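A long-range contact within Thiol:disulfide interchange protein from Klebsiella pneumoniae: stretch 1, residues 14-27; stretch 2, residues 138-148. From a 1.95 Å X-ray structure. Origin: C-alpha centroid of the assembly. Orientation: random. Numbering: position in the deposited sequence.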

# COMPACT_ATOMS: atom_id res chain seq x y z
N VAL A 14 -5.25 3.59 18.73
CA VAL A 14 -6.62 3.89 18.33
C VAL A 14 -6.65 5.32 17.78
O VAL A 14 -6.67 6.28 18.55
N ILE A 15 -6.62 5.44 16.45
CA ILE A 15 -6.64 6.71 15.71
C ILE A 15 -8.09 7.21 15.63
O ILE A 15 -9.03 6.46 15.85
N HIS A 16 -8.23 8.50 15.31
CA HIS A 16 -9.53 9.14 15.13
C HIS A 16 -9.57 9.82 13.76
O HIS A 16 -8.85 10.78 13.51
N SER A 17 -10.43 9.29 12.88
CA SER A 17 -10.61 9.83 11.54
C SER A 17 -12.03 10.37 11.39
O SER A 17 -12.92 10.02 12.17
N THR A 18 -12.22 11.24 10.39
CA THR A 18 -13.52 11.85 10.09
C THR A 18 -14.10 11.17 8.84
O THR A 18 -15.28 11.33 8.54
N VAL A 19 -13.24 10.41 8.14
CA VAL A 19 -13.60 9.69 6.91
C VAL A 19 -14.87 8.86 7.17
O VAL A 19 -14.92 8.06 8.10
N LYS A 20 -15.88 9.06 6.32
CA LYS A 20 -17.16 8.39 6.46
C LYS A 20 -16.99 6.89 6.17
O LYS A 20 -17.35 6.06 7.01
N GLN A 21 -16.41 6.55 5.01
CA GLN A 21 -16.25 5.15 4.61
C GLN A 21 -14.77 4.85 4.38
O GLN A 21 -14.29 4.82 3.25
N PRO A 22 -14.00 4.58 5.46
CA PRO A 22 -12.58 4.27 5.33
C PRO A 22 -12.36 2.85 4.83
O PRO A 22 -13.17 1.97 5.11
N PRO A 23 -11.28 2.57 4.07
CA PRO A 23 -11.01 1.21 3.63
C PRO A 23 -10.99 0.29 4.84
O PRO A 23 -10.56 0.68 5.92
N PRO A 24 -11.54 -0.94 4.73
CA PRO A 24 -11.47 -1.88 5.84
C PRO A 24 -10.00 -2.17 6.20
O PRO A 24 -9.67 -2.44 7.36
N LEU A 25 -9.13 -2.12 5.18
CA LEU A 25 -7.72 -2.39 5.36
C LEU A 25 -6.92 -1.65 4.28
O LEU A 25 -7.11 -1.86 3.07
N VAL A 26 -6.01 -0.77 4.74
CA VAL A 26 -5.21 0.01 3.82
C VAL A 26 -3.78 0.09 4.38
O VAL A 26 -3.57 0.21 5.60
N GLU A 27 -2.82 -0.03 3.46
CA GLU A 27 -1.39 0.09 3.70
C GLU A 27 -0.92 1.32 2.92
O GLU A 27 -0.95 1.31 1.69
N ALA A 138 -7.38 10.79 -6.32
CA ALA A 138 -7.86 11.77 -5.33
C ALA A 138 -8.12 11.07 -3.98
O ALA A 138 -7.82 11.64 -2.93
N ARG A 139 -8.65 9.84 -4.04
CA ARG A 139 -8.94 9.03 -2.84
C ARG A 139 -7.65 8.81 -2.03
O ARG A 139 -7.62 8.97 -0.80
N GLN A 140 -6.59 8.41 -2.74
CA GLN A 140 -5.28 8.14 -2.15
C GLN A 140 -4.73 9.38 -1.44
O GLN A 140 -4.34 9.29 -0.28
N ASP A 141 -4.73 10.53 -2.12
CA ASP A 141 -4.22 11.80 -1.57
C ASP A 141 -5.09 12.28 -0.39
O ASP A 141 -4.58 12.75 0.64
N ASN A 142 -6.41 12.17 -0.54
CA ASN A 142 -7.34 12.65 0.47
C ASN A 142 -7.19 11.87 1.79
O ASN A 142 -7.24 12.47 2.87
N LEU A 143 -7.01 10.55 1.70
CA LEU A 143 -6.91 9.72 2.91
C LEU A 143 -5.55 9.90 3.61
O LEU A 143 -5.49 9.78 4.84
N VAL A 144 -4.49 10.18 2.85
CA VAL A 144 -3.19 10.42 3.49
C VAL A 144 -3.35 11.62 4.44
O VAL A 144 -2.77 11.64 5.53
N GLU A 145 -4.15 12.61 4.02
CA GLU A 145 -4.42 13.79 4.83
C GLU A 145 -5.39 13.43 5.97
O GLU A 145 -5.04 13.55 7.15
N LYS A 146 -6.59 12.95 5.63
CA LYS A 146 -7.62 12.65 6.66
C LYS A 146 -7.10 11.67 7.72
O LYS A 146 -7.27 11.92 8.92
N MSE A 147 -6.44 10.58 7.30
CA MSE A 147 -5.92 9.58 8.24
C MSE A 147 -4.67 10.04 9.00
O MSE A 147 -4.26 9.38 9.95
N LYS A 148 -4.08 11.16 8.56
CA LYS A 148 -2.92 11.79 9.21
C LYS A 148 -1.71 10.84 9.15
O LYS A 148 -1.04 10.62 10.16

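Stretch 1 is a loop that passes from the Met147 end of stretch 2 to Arg139 and back before entering a strand at Leu25, and the contact buries 471 Å² in total. Ile15 (m, m) points toward stretch 2, its CG2 lying 4.3 Å from the backbone O of Met147, a selenomethionine. Ser17 is the point of closest CA approach to Met147, and its CA-to-CB bond also points toward stretch 2; in the t rotamer (chi1 180°), its OG accepts a hydrogen bond from Val19 N (3.1 Å). Thr18 (t) sits sideways and places CG2 3.9 Å from Lys146 CD. Val19 (t) turns inward: its CG2 packs 3.4 Å from Lys146 CB and 4.4 Å from Leu143 CD1. The Lys146 chain (m, m, t, m) then leads away, its NZ held by a salt bridge to Glu145 OE1 (2.7 Å) and a hydrogen bond to Asn142 OD1 (2.8 Å).

The polar link across the contact uses the backbone of Gln21, whose side chain leads away. Arg139 (t, p, t) starts out sideways and its end comes nearer, so that NH2 donates to Gln21 O at 2.6 Å, nearly straight at 168° and near the guanidinium plane. Pro23 follows, its CD 3.5 Å from both Leu143 CD2 and Met147 CE. Finally Val26 (p), in the strand, points toward stretch 2, CG1 meeting Met147 CE at 3.9 Å.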

# COMPACT_ATOMS: atom_id res chain seq x y z
CB VAL A 14 -7.60 3.70 19.51
CG1 VAL A 14 -9.01 4.14 19.17
CG2 VAL A 14 -7.59 2.25 20.00
CB ILE A 15 -6.03 6.52 14.30
CG1 ILE A 15 -4.62 5.93 14.35
CG2 ILE A 15 -6.07 7.82 13.51
CD1 ILE A 15 -3.59 6.83 15.00
CB HIS A 16 -9.83 10.15 16.24
CG HIS A 16 -11.15 10.83 16.07
ND1 HIS A 16 -11.29 12.01 15.36
CD2 HIS A 16 -12.39 10.50 16.50
CE1 HIS A 16 -12.56 12.37 15.36
NE2 HIS A 16 -13.25 11.46 16.06
CB SER A 17 -10.32 8.78 10.50
OG SER A 17 -10.50 9.30 9.19
CB THR A 18 -13.39 13.37 9.94
OG1 THR A 18 -14.71 13.91 9.89
CG2 THR A 18 -12.60 13.80 8.73
CB VAL A 19 -12.43 8.81 6.42
CG1 VAL A 19 -12.82 7.95 5.23
CG2 VAL A 19 -11.21 9.65 6.10
CB LYS A 20 -18.19 9.04 5.53
CG LYS A 20 -19.64 8.62 5.76
CD LYS A 20 -20.61 9.35 4.85
CE LYS A 20 -22.07 8.99 5.11
NZ LYS A 20 -22.51 9.40 6.46
CB GLN A 21 -17.08 4.87 3.35
CG GLN A 21 -18.57 5.11 3.54
CD GLN A 21 -19.18 4.21 4.59
OE1 GLN A 21 -18.80 3.05 4.75
NE2 GLN A 21 -20.18 4.73 5.29
CB PRO A 22 -12.06 4.41 6.77
CG PRO A 22 -13.25 4.02 7.61
CD PRO A 22 -14.45 4.54 6.86
CB PRO A 23 -9.63 1.30 2.96
CG PRO A 23 -9.48 2.75 2.58
CD PRO A 23 -10.27 3.53 3.60
CB PRO A 24 -12.15 -3.14 5.29
CG PRO A 24 -13.04 -2.64 4.17
CD PRO A 24 -12.32 -1.44 3.59
CB LEU A 25 -7.48 -3.90 5.26
CG LEU A 25 -6.04 -4.36 5.44
CD1 LEU A 25 -5.56 -4.08 6.86
CD2 LEU A 25 -5.88 -5.83 5.10
CB VAL A 26 -5.83 1.39 3.56
CG1 VAL A 26 -5.94 2.24 4.82
CG2 VAL A 26 -5.08 2.16 2.47
CB GLU A 27 -0.63 -1.17 3.26
CG GLU A 27 0.89 -1.03 3.25
CD GLU A 27 1.64 -2.22 2.65
OE1 GLU A 27 0.97 -3.09 2.06
OE2 GLU A 27 2.88 -2.28 2.78
CB ALA A 138 -9.07 12.50 -5.84
CB ARG A 139 -9.54 7.69 -3.26
CG ARG A 139 -9.77 6.67 -2.14
CD ARG A 139 -10.84 7.07 -1.14
NE ARG A 139 -11.22 5.98 -0.25
CZ ARG A 139 -12.16 6.06 0.69
NH1 ARG A 139 -12.80 7.20 0.89
NH2 ARG A 139 -12.46 5.00 1.43
CB GLN A 140 -4.34 7.61 -3.24
CG GLN A 140 -4.58 6.14 -3.57
CD GLN A 140 -3.87 5.69 -4.83
OE1 GLN A 140 -2.89 4.94 -4.78
NE2 GLN A 140 -4.33 6.18 -5.97
CB ASP A 141 -4.14 12.88 -2.65
CG ASP A 141 -3.15 12.59 -3.78
OD1 ASP A 141 -2.21 11.79 -3.55
OD2 ASP A 141 -3.34 13.17 -4.87
CB ASN A 142 -8.79 12.54 -0.01
CG ASN A 142 -9.77 13.17 0.96
OD1 ASN A 142 -9.54 14.26 1.47
ND2 ASN A 142 -10.88 12.48 1.21
CB LEU A 143 -7.22 8.26 2.58
CG LEU A 143 -8.69 7.85 2.75
CD1 LEU A 143 -9.64 8.85 2.12
CD2 LEU A 143 -8.94 6.47 2.20
CB VAL A 144 -2.06 10.62 2.45
CG1 VAL A 144 -0.83 11.27 3.05
CG2 VAL A 144 -1.70 9.31 1.78
CB GLU A 145 -4.92 14.93 3.93
CG GLU A 145 -5.30 16.20 4.67
CD GLU A 145 -6.74 16.28 5.15
OE1 GLU A 145 -7.66 16.01 4.34
OE2 GLU A 145 -6.94 16.60 6.34
CB LYS A 146 -8.90 12.12 5.99
CG LYS A 146 -9.64 13.13 5.12
CD LYS A 146 -10.06 14.39 5.86
CE LYS A 146 -10.93 15.30 5.02
NZ LYS A 146 -10.25 15.73 3.77
CB MSE A 147 -5.71 8.26 7.52
CG MSE A 147 -7.03 7.81 6.89
SE MSE A 147 -7.23 5.86 6.97
CE MSE A 147 -7.95 5.60 5.17
CB LYS A 148 -3.29 12.17 10.65
CG LYS A 148 -4.53 13.04 10.77
CD LYS A 148 -5.03 13.26 12.19
CE LYS A 148 -4.07 14.05 13.06
NZ LYS A 148 -4.65 14.31 14.41